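Local coordinates for protein N-methyltransferase (Streptoalloteichus sp. ATCC 53650, PDB 5BSZ) that probably transfers a methyl group from S-adenosylmethionine to the nitrogen of an amino sugar during kedarcidin formation, at residues 81-84 with 85-89; 58-61 with 62-66; 31-34 with 35-38; 131-134 with 135-138. All coordinates share one frame; numbering follows the deposited sequence.

Contact 1 (81-84 with 85-89); sequences MRAA and AERKL. With EDO (1,2-ethanediol), chain D.
Ala-85 gives its N-H to Met-81 O at 2.7 Å, nearly straight at 170°, within helix 79-88; the N-H groups of Glu-86, Arg-87 and Lys-88 likewise reach back four residues, that of Lys-88 the most bent, and Leu-89 does so weakly. Glu-86 adds a side-chain link to the backbone one. Its CG stands anti to the backbone N (chi1 -155°) and the chain is extended beyond it, which brings the carboxylate alongside Arg-82 at the edge of the guanidinium, the planes 73° apart. Arg-82 NH2 meets Glu-86 OE2 at 2.9 Å in a salt bridge, backed by a weak bond from NH1 to OE1. Strand 94-96 shares both ends: Arg-82 NH2 also bonds Val-94 O, and Glu-86 OE2 takes Val-94 N. With an alanine in place of Glu-86, Arg-82 would probably keep Val-94 O but lose its charged mate, and Val-94 N its carboxylate acceptor. Arg-87 bends at chi3 and turns one guanidinium face to Ala-84 CA, which lies 3.4 Å from its plane, toward the rim, while NH2 lies 3.7 Å from Ala-83 CB. Lys-88 N bonds Ala-84 O at 3.1 Å, and NZ leaves for Glu-60 and Thr-58. The helix links strands 71-76 and 94-96 in a beta-alpha-beta unit; Met-81 and Ala-84 pack on helix 18-24, Ala-85 on strand 94-96, and Leu-89, just past the helix end, on helix 60-65.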
# COMPACT_ATOMS: atom_id res chain seq x y z
N MET A 81 -14.43 -14.61 15.00
CA MET A 81 -14.45 -16.07 14.90
C MET A 81 -15.42 -16.69 15.89
O MET A 81 -16.10 -17.66 15.52
CB MET A 81 -13.08 -16.73 15.10
CG MET A 81 -11.99 -16.37 14.12
SD MET A 81 -12.36 -16.88 12.43
CE MET A 81 -13.67 -15.74 12.06
N ARG A 82 -15.41 -16.19 17.13
CA ARG A 82 -16.22 -16.75 18.20
C ARG A 82 -17.68 -16.66 17.78
O ARG A 82 -18.45 -17.61 17.96
CB ARG A 82 -16.00 -16.03 19.52
CG ARG A 82 -16.68 -16.67 20.73
CD ARG A 82 -17.33 -15.66 21.68
NE ARG A 82 -18.53 -15.06 21.11
CZ ARG A 82 -19.73 -15.63 21.13
NH1 ARG A 82 -20.76 -15.01 20.58
NH2 ARG A 82 -19.89 -16.84 21.70
N ALA A 83 -18.06 -15.52 17.21
CA ALA A 83 -19.46 -15.30 16.83
C ALA A 83 -19.81 -16.19 15.65
O ALA A 83 -20.90 -16.74 15.65
CB ALA A 83 -19.76 -13.83 16.52
N ALA A 84 -18.91 -16.33 14.68
CA ALA A 84 -19.13 -17.20 13.52
C ALA A 84 -19.18 -18.68 13.90
O ALA A 84 -20.03 -19.43 13.46
CB ALA A 84 -18.08 -16.99 12.43
N ALA A 85 -18.29 -19.11 14.77
CA ALA A 85 -18.37 -20.48 15.25
C ALA A 85 -19.72 -20.74 15.94
O ALA A 85 -20.39 -21.76 15.73
CB ALA A 85 -17.22 -20.73 16.20
N GLU A 86 -20.14 -19.80 16.79
CA GLU A 86 -21.33 -20.05 17.59
C GLU A 86 -22.58 -20.09 16.73
O GLU A 86 -23.46 -20.87 16.99
CB GLU A 86 -21.50 -19.02 18.69
CG GLU A 86 -22.33 -19.59 19.84
CD GLU A 86 -22.24 -18.73 21.08
OE1 GLU A 86 -22.84 -17.63 20.99
OE2 GLU A 86 -21.56 -19.15 22.07
N ARG A 87 -22.64 -19.21 15.74
CA ARG A 87 -23.63 -19.24 14.69
C ARG A 87 -23.71 -20.59 14.01
O ARG A 87 -24.81 -21.04 13.71
CB ARG A 87 -23.27 -18.18 13.64
CG ARG A 87 -24.43 -17.47 12.98
CD ARG A 87 -23.95 -16.36 12.05
NE ARG A 87 -23.20 -15.33 12.77
CZ ARG A 87 -21.97 -14.89 12.46
NH1 ARG A 87 -21.30 -15.35 11.41
NH2 ARG A 87 -21.42 -13.96 13.22
N LYS A 88 -22.57 -21.23 13.74
CA LYS A 88 -22.58 -22.45 12.93
C LYS A 88 -22.99 -23.69 13.71
O LYS A 88 -23.45 -24.65 13.14
CB LYS A 88 -21.23 -22.67 12.26
CG LYS A 88 -20.99 -24.07 11.72
CD LYS A 88 -19.50 -24.23 11.46
CE LYS A 88 -19.17 -23.61 10.12
NZ LYS A 88 -17.78 -23.08 10.10
N LEU A 89 -22.80 -23.68 15.03
CA LEU A 89 -23.00 -24.84 15.87
C LEU A 89 -24.38 -24.70 16.52
O LEU A 89 -24.99 -23.64 16.47
CB LEU A 89 -21.89 -24.88 16.93
CG LEU A 89 -20.49 -25.04 16.31
CD1 LEU A 89 -19.40 -24.80 17.37
CD2 LEU A 89 -20.41 -26.44 15.72
C1 EDO D . -26.30 -21.27 15.93
O1 EDO D . -27.03 -22.13 15.03
C2 EDO D . -26.73 -21.54 17.36
O2 EDO D . -25.56 -21.69 18.19

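Contact 2 (58-61 with 62-66); sequences TGEH and LAHLV. With SAH (S-adenosyl-L-homocysteine), chain B.
Gly-59 and Ala-63 join at the N-terminus of helix 60-65, where the glycine-rich loop characteristic of Rossmann-like methyltransferases, which receives the cofactor, runs into the helix. Gly-59 is the N-cap, with a positive phi of 81° that would press a side chain against the preceding carbonyl; its own O accepts Ala-63 N at 3.0 Å, in the carbonyl plane. Two residues on, Leu-65 N bonds His-61 O at 2.8 Å, and the Leu-65 side chain lies against that same oxygen. The helix connects strands 50-54 and 71-76 in a beta-alpha-beta crossover, with Leu-62 packed against both. His-61 presents a ring edge to S-adenosyl-L-homocysteine (SAH), with His-61 CE1 3.2 Å from SAH O. Its NE2 is hydrogen-bonded to Glu-33, and Phe-30 meets the ring edge-to-face. Glu-60 and His-64 are bridged by a water. Bent at chi2 (89°), Glu-60 leaves OE1 4.1 Å from His-64 NE2, while its OE2 is in a salt bridge with Lys-88; the water donates to Glu-60 OE1 at 2.6 Å and is hydrogen-bonded to His-64 NE2 at 2.8 Å. His-64 also brings CD2 to 3.1 Å from Glu-60 O, which lies in the ring plane at its edge.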
# COMPACT_ATOMS: atom_id res chain seq x y z
N THR A 58 -13.43 -21.10 12.94
CA THR A 58 -14.82 -21.06 12.45
C THR A 58 -15.68 -22.13 13.12
O THR A 58 -16.88 -22.16 12.87
CB THR A 58 -14.91 -21.38 10.94
OG1 THR A 58 -14.41 -22.71 10.70
CG2 THR A 58 -14.09 -20.45 10.13
N GLY A 59 -15.10 -23.03 13.91
CA GLY A 59 -15.89 -24.09 14.52
C GLY A 59 -16.16 -25.28 13.60
O GLY A 59 -16.96 -26.17 13.92
N GLU A 60 -15.46 -25.33 12.48
CA GLU A 60 -15.72 -26.40 11.56
C GLU A 60 -15.32 -27.79 12.04
O GLU A 60 -16.05 -28.76 11.77
CB GLU A 60 -15.15 -26.06 10.19
CG GLU A 60 -15.50 -27.14 9.19
CD GLU A 60 -16.83 -26.86 8.51
OE1 GLU A 60 -17.13 -27.59 7.55
OE2 GLU A 60 -17.52 -25.89 8.91
N HIS A 61 -14.19 -27.92 12.73
CA HIS A 61 -13.86 -29.20 13.30
C HIS A 61 -14.96 -29.59 14.33
O HIS A 61 -15.35 -30.75 14.40
CB HIS A 61 -12.51 -29.23 14.01
CG HIS A 61 -11.32 -29.14 13.10
ND1 HIS A 61 -10.61 -27.98 12.89
CD2 HIS A 61 -10.69 -30.10 12.37
CE1 HIS A 61 -9.63 -28.22 12.04
NE2 HIS A 61 -9.62 -29.50 11.74
N LEU A 62 -15.39 -28.65 15.15
CA LEU A 62 -16.45 -28.96 16.13
C LEU A 62 -17.74 -29.49 15.46
O LEU A 62 -18.42 -30.38 16.00
CB LEU A 62 -16.75 -27.71 16.99
CG LEU A 62 -15.81 -27.41 18.14
CD1 LEU A 62 -16.11 -26.03 18.74
CD2 LEU A 62 -15.95 -28.53 19.14
N ALA A 63 -18.05 -28.96 14.28
CA ALA A 63 -19.24 -29.39 13.54
C ALA A 63 -19.12 -30.85 13.16
O ALA A 63 -20.12 -31.58 13.19
CB ALA A 63 -19.48 -28.49 12.33
N HIS A 64 -17.91 -31.32 12.86
CA HIS A 64 -17.69 -32.76 12.77
C HIS A 64 -17.68 -33.51 14.08
O HIS A 64 -18.23 -34.60 14.20
CB HIS A 64 -16.42 -33.10 11.97
CG HIS A 64 -16.48 -32.58 10.56
ND1 HIS A 64 -16.85 -33.37 9.50
CD2 HIS A 64 -16.28 -31.34 10.05
CE1 HIS A 64 -16.82 -32.65 8.39
NE2 HIS A 64 -16.48 -31.42 8.70
N LEU A 65 -17.02 -32.96 15.06
CA LEU A 65 -16.83 -33.71 16.28
C LEU A 65 -18.11 -33.89 17.11
O LEU A 65 -18.23 -34.86 17.85
CB LEU A 65 -15.76 -33.01 17.07
CG LEU A 65 -14.35 -33.28 16.48
CD1 LEU A 65 -13.47 -32.15 16.97
CD2 LEU A 65 -13.74 -34.58 16.94
N VAL A 66 -19.06 -32.97 16.99
CA VAL A 66 -20.17 -32.94 17.90
C VAL A 66 -21.06 -34.18 17.75
O VAL A 66 -21.73 -34.51 18.72
CB VAL A 66 -21.11 -31.70 17.83
CG1 VAL A 66 -20.42 -30.44 18.29
CG2 VAL A 66 -21.84 -31.59 16.48
N SAH B . -7.96 -24.74 15.13
CA SAH B . -8.54 -23.93 14.00
CB SAH B . -8.01 -22.48 13.93
CG SAH B . -6.99 -22.05 12.90
SD SAH B . -6.49 -20.36 12.87
C SAH B . -8.37 -24.79 12.78
O SAH B . -7.71 -25.82 12.75
OXT SAH B . -9.04 -24.54 11.82
C5' SAH B . -5.79 -20.03 14.47
C4' SAH B . -6.88 -19.49 15.41
O4' SAH B . -6.35 -19.27 16.73
C3' SAH B . -7.40 -18.12 14.99
O3' SAH B . -8.81 -18.23 14.82
C2' SAH B . -7.12 -17.14 16.12
O2' SAH B . -8.20 -16.20 16.34
C1' SAH B . -6.89 -18.08 17.28
N9 SAH B . -6.00 -17.58 18.34
C8 SAH B . -4.84 -16.88 18.19
N7 SAH B . -4.32 -16.57 19.40
C5 SAH B . -5.19 -17.04 20.32
C6 SAH B . -5.25 -17.03 21.78
N6 SAH B . -4.22 -16.43 22.41
N1 SAH B . -6.30 -17.66 22.37
C2 SAH B . -7.30 -18.22 21.68
N3 SAH B . -7.32 -18.28 20.33
C4 SAH B . -6.31 -17.72 19.63
O HOH W 1 -16.17 -29.71 6.45

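Contact 3 (31-34 with 35-38); sequences AAEA and EWVR
The indole of Trp-36 has one face laid against the preceding turn of helix 30-44. Glu-33 CG sits over the six-membered ring, 3.9 Å from its centroid and 22° off the normal, a CH-pi contact; on that same face Ala-32 O lies 3.4 Å from the plane near the rim, against the pyrrole part, and Glu-33 CA completes the layer. Trp-36 CG is anti to its carbonyl carbon (chi1 -54°), and Glu-33 takes up the same first rotamer, which is why the two side chains run side by side in one direction, the carboxylate turned 48° from the ring. The second flat pair is Arg-38 with Glu-35. Here the carboxylate meets the guanidinium edge to edge and in plane: Arg-38 NE bonds Glu-35 OE2 at 2.8 Å and NH2 bonds OE1 at 2.9 Å, each oxygen using its syn lone pair. A bend at chi3 turns the arginine into this side-on, two-nitrogen grip. Underneath run the helical bonds, among them Trp-36 N to Ala-32 O at 3.0 Å and Arg-38 N to Ala-34 O, also 3.0 Å. Ala-34 and Val-37 pack on Leu-65 of helix 60-65. The chemistry divides Glu-33 into two working halves. Its methylene part supports the indole, whereas the carboxylate forms a salt bridge with Lys-28 through OE2 and accepts His-61 NE2 through OE1, consistent with a second-shell group that positions the histidine beside S-adenosyl-L-homocysteine.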
# COMPACT_ATOMS: atom_id res chain seq x y z
N ALA A 31 -12.83 -33.21 8.01
CA ALA A 31 -13.29 -34.55 8.32
C ALA A 31 -12.18 -35.50 8.76
O ALA A 31 -12.30 -36.15 9.81
CB ALA A 31 -14.08 -35.12 7.14
N ALA A 32 -11.09 -35.55 7.99
CA ALA A 32 -9.94 -36.38 8.31
C ALA A 32 -9.40 -35.97 9.67
O ALA A 32 -9.04 -36.81 10.46
CB ALA A 32 -8.79 -36.22 7.31
N GLU A 33 -9.26 -34.68 9.88
CA GLU A 33 -8.62 -34.17 11.10
C GLU A 33 -9.51 -34.43 12.33
O GLU A 33 -8.99 -34.86 13.35
CB GLU A 33 -8.21 -32.70 10.94
CG GLU A 33 -7.22 -32.41 9.82
CD GLU A 33 -6.90 -30.94 9.59
OE1 GLU A 33 -7.71 -30.07 9.96
OE2 GLU A 33 -5.84 -30.64 8.97
N ALA A 34 -10.81 -34.16 12.21
CA ALA A 34 -11.74 -34.52 13.28
C ALA A 34 -11.64 -36.01 13.62
O ALA A 34 -11.66 -36.41 14.77
CB ALA A 34 -13.15 -34.14 12.90
N GLU A 35 -11.48 -36.82 12.58
CA GLU A 35 -11.28 -38.25 12.76
C GLU A 35 -10.03 -38.61 13.55
O GLU A 35 -10.08 -39.51 14.44
CB GLU A 35 -11.36 -38.96 11.38
CG GLU A 35 -11.11 -40.46 11.36
CD GLU A 35 -11.99 -41.23 12.32
OE1 GLU A 35 -11.50 -42.28 12.82
OE2 GLU A 35 -13.10 -40.75 12.68
N TRP A 36 -8.90 -37.94 13.27
CA TRP A 36 -7.75 -38.16 14.15
C TRP A 36 -8.10 -38.02 15.62
O TRP A 36 -7.72 -38.84 16.45
CB TRP A 36 -6.59 -37.19 13.93
CG TRP A 36 -6.06 -37.09 12.55
CD1 TRP A 36 -6.09 -38.04 11.57
CD2 TRP A 36 -5.40 -35.94 11.99
NE1 TRP A 36 -5.52 -37.54 10.41
CE2 TRP A 36 -5.05 -36.27 10.65
CE3 TRP A 36 -5.04 -34.68 12.49
CZ2 TRP A 36 -4.38 -35.39 9.82
CZ3 TRP A 36 -4.37 -33.79 11.64
CH2 TRP A 36 -4.04 -34.16 10.34
N VAL A 37 -8.76 -36.92 15.95
CA VAL A 37 -9.08 -36.61 17.34
C VAL A 37 -10.01 -37.70 17.90
O VAL A 37 -9.73 -38.26 18.96
CB VAL A 37 -9.79 -35.23 17.46
CG1 VAL A 37 -10.22 -34.98 18.91
CG2 VAL A 37 -8.87 -34.10 16.98
N ARG A 38 -11.08 -38.01 17.19
CA ARG A 38 -12.08 -38.98 17.64
C ARG A 38 -11.40 -40.32 17.99
O ARG A 38 -11.59 -40.92 19.06
CB ARG A 38 -13.16 -39.19 16.57
CG ARG A 38 -14.18 -40.29 16.93
CD ARG A 38 -14.97 -40.81 15.73
NE ARG A 38 -14.12 -41.77 15.04
CZ ARG A 38 -13.88 -43.01 15.49
NH1 ARG A 38 -14.53 -43.51 16.54
NH2 ARG A 38 -13.00 -43.77 14.84

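Contact 4 (131-134 with 135-138); sequences VRAM and ARHL
Hydrogen bonds carry the turn from Ala-133 and Met-134 into Arg-136 and His-137, where helix 124-135 ends. Ala-135 N still reaches Val-131 O at 2.8 Å and Arg-136 N reaches Arg-132 O at 3.0 Å, both helical. The pattern then shortens: His-137 N takes Met-134 O at 3.0 Å, approaching from well above the carbonyl plane. Ala-133 O is taken instead by the His-137 side chain, whose ND1 donates to it at 2.7 Å with the oxygen exactly in the ring plane. A side-chain donor thus stands in for the backbone one at the C-terminal end of the helix. The other ring nitrogen, NE2, accepts from Leu-104 N, an arrangement consistent with a neutral ring protonated on ND1. The helix end overlaps a type I turn from Ala-135 to Leu-138, closed by Leu-138 N to Ala-135 O, which leads the chain toward strand 143-146 of the Rossmann-like sheet. Charge and flat-group packing centre on Arg-136. Its CG lies between the backbone N and the carbonyl carbon (chi1 64°); this first torsion sends the extended chain back along the helix, so that one guanidinium face rests over Ala-133 CA, which lies 3.4 Å from its plane; NH2 is 3.6 Å from Ala-133 CB. NE and NH2 form salt bridges with Asp-103 and Asp-101. Replaced by a leucine, Arg-136 would probably leave both aspartates without their cation. Packing contacts complete the account: Phe-102 stacks on the His-137 ring, Met-134 and Leu-138 press on Val-111 and Leu-144, and Val-131 packs against helix 213-222.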
# COMPACT_ATOMS: atom_id res chain seq x y z
N VAL A 131 -0.53 -25.62 27.68
CA VAL A 131 -0.80 -27.03 27.85
C VAL A 131 -1.34 -27.29 29.26
O VAL A 131 -2.23 -28.13 29.46
CB VAL A 131 0.47 -27.85 27.55
CG1 VAL A 131 0.27 -29.31 27.90
CG2 VAL A 131 0.81 -27.70 26.06
N ARG A 132 -0.81 -26.54 30.22
CA ARG A 132 -1.37 -26.61 31.56
C ARG A 132 -2.84 -26.18 31.62
O ARG A 132 -3.68 -26.81 32.30
CB ARG A 132 -0.51 -25.78 32.51
CG ARG A 132 -0.53 -26.28 33.95
CD ARG A 132 0.89 -26.26 34.58
NE ARG A 132 1.67 -25.10 34.11
CZ ARG A 132 2.88 -25.10 33.53
NH1 ARG A 132 3.60 -26.24 33.34
NH2 ARG A 132 3.36 -23.91 33.13
N ALA A 133 -3.15 -25.08 30.95
CA ALA A 133 -4.51 -24.57 31.00
C ALA A 133 -5.44 -25.58 30.35
O ALA A 133 -6.53 -25.74 30.86
CB ALA A 133 -4.66 -23.23 30.29
N MET A 134 -5.06 -26.17 29.20
CA MET A 134 -5.76 -27.30 28.61
C MET A 134 -5.95 -28.50 29.57
O MET A 134 -7.06 -29.00 29.70
CB MET A 134 -5.14 -27.80 27.29
CG MET A 134 -5.25 -26.71 26.20
SD MET A 134 -4.21 -27.18 24.80
CE MET A 134 -4.27 -25.57 24.02
N ALA A 135 -4.86 -28.95 30.19
CA ALA A 135 -4.85 -30.10 31.11
C ALA A 135 -5.75 -29.91 32.34
O ALA A 135 -6.33 -30.90 32.81
CB ALA A 135 -3.41 -30.38 31.56
N ARG A 136 -5.90 -28.70 32.86
CA ARG A 136 -6.83 -28.54 33.97
C ARG A 136 -8.29 -28.53 33.57
O ARG A 136 -9.15 -28.39 34.43
CB ARG A 136 -6.53 -27.32 34.81
CG ARG A 136 -6.65 -26.01 34.12
CD ARG A 136 -5.84 -25.00 34.93
NE ARG A 136 -6.01 -23.67 34.35
CZ ARG A 136 -5.04 -22.84 33.97
NH1 ARG A 136 -3.74 -23.14 34.13
NH2 ARG A 136 -5.38 -21.68 33.42
N HIS A 137 -8.57 -28.65 32.27
CA HIS A 137 -9.94 -28.89 31.87
C HIS A 137 -10.22 -30.34 31.58
O HIS A 137 -11.18 -30.65 30.87
CB HIS A 137 -10.30 -28.06 30.65
CG HIS A 137 -10.36 -26.61 30.97
ND1 HIS A 137 -9.23 -25.82 31.09
CD2 HIS A 137 -11.41 -25.84 31.29
CE1 HIS A 137 -9.61 -24.59 31.43
NE2 HIS A 137 -10.92 -24.59 31.57
N LEU A 138 -9.35 -31.21 32.11
CA LEU A 138 -9.53 -32.65 31.96
C LEU A 138 -9.69 -33.34 33.32
O LEU A 138 -9.02 -32.94 34.27
CB LEU A 138 -8.29 -33.30 31.34
CG LEU A 138 -7.98 -32.91 29.89
CD1 LEU A 138 -6.64 -33.47 29.46
CD2 LEU A 138 -9.06 -33.41 29.00

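Contacts 3, 2 and 1 follow one another along the chain and touch in that order. Helix 30-44 joins helix 60-65 through Glu-33 OE1 and His-61 NE2, 2.7 Å apart, and helix 60-65 joins helix 79-88 through the salt bridge of Glu-60 OE2 with Lys-88 NZ at 3.1 Å. S-adenosyl-L-homocysteine lies against this series: the side chains of Met-81 and Glu-33 come within about 4 and 5 Å of it, and His-61 touches it. Contact 4 stands apart, its centre about 20 Å from that of contact 2; Met-134 packs about 4 Å from the side chain of the ligand-binding Met-99. Thymidine lies about 10 Å from the Glu-33 side chain and 13 Å from that of His-61.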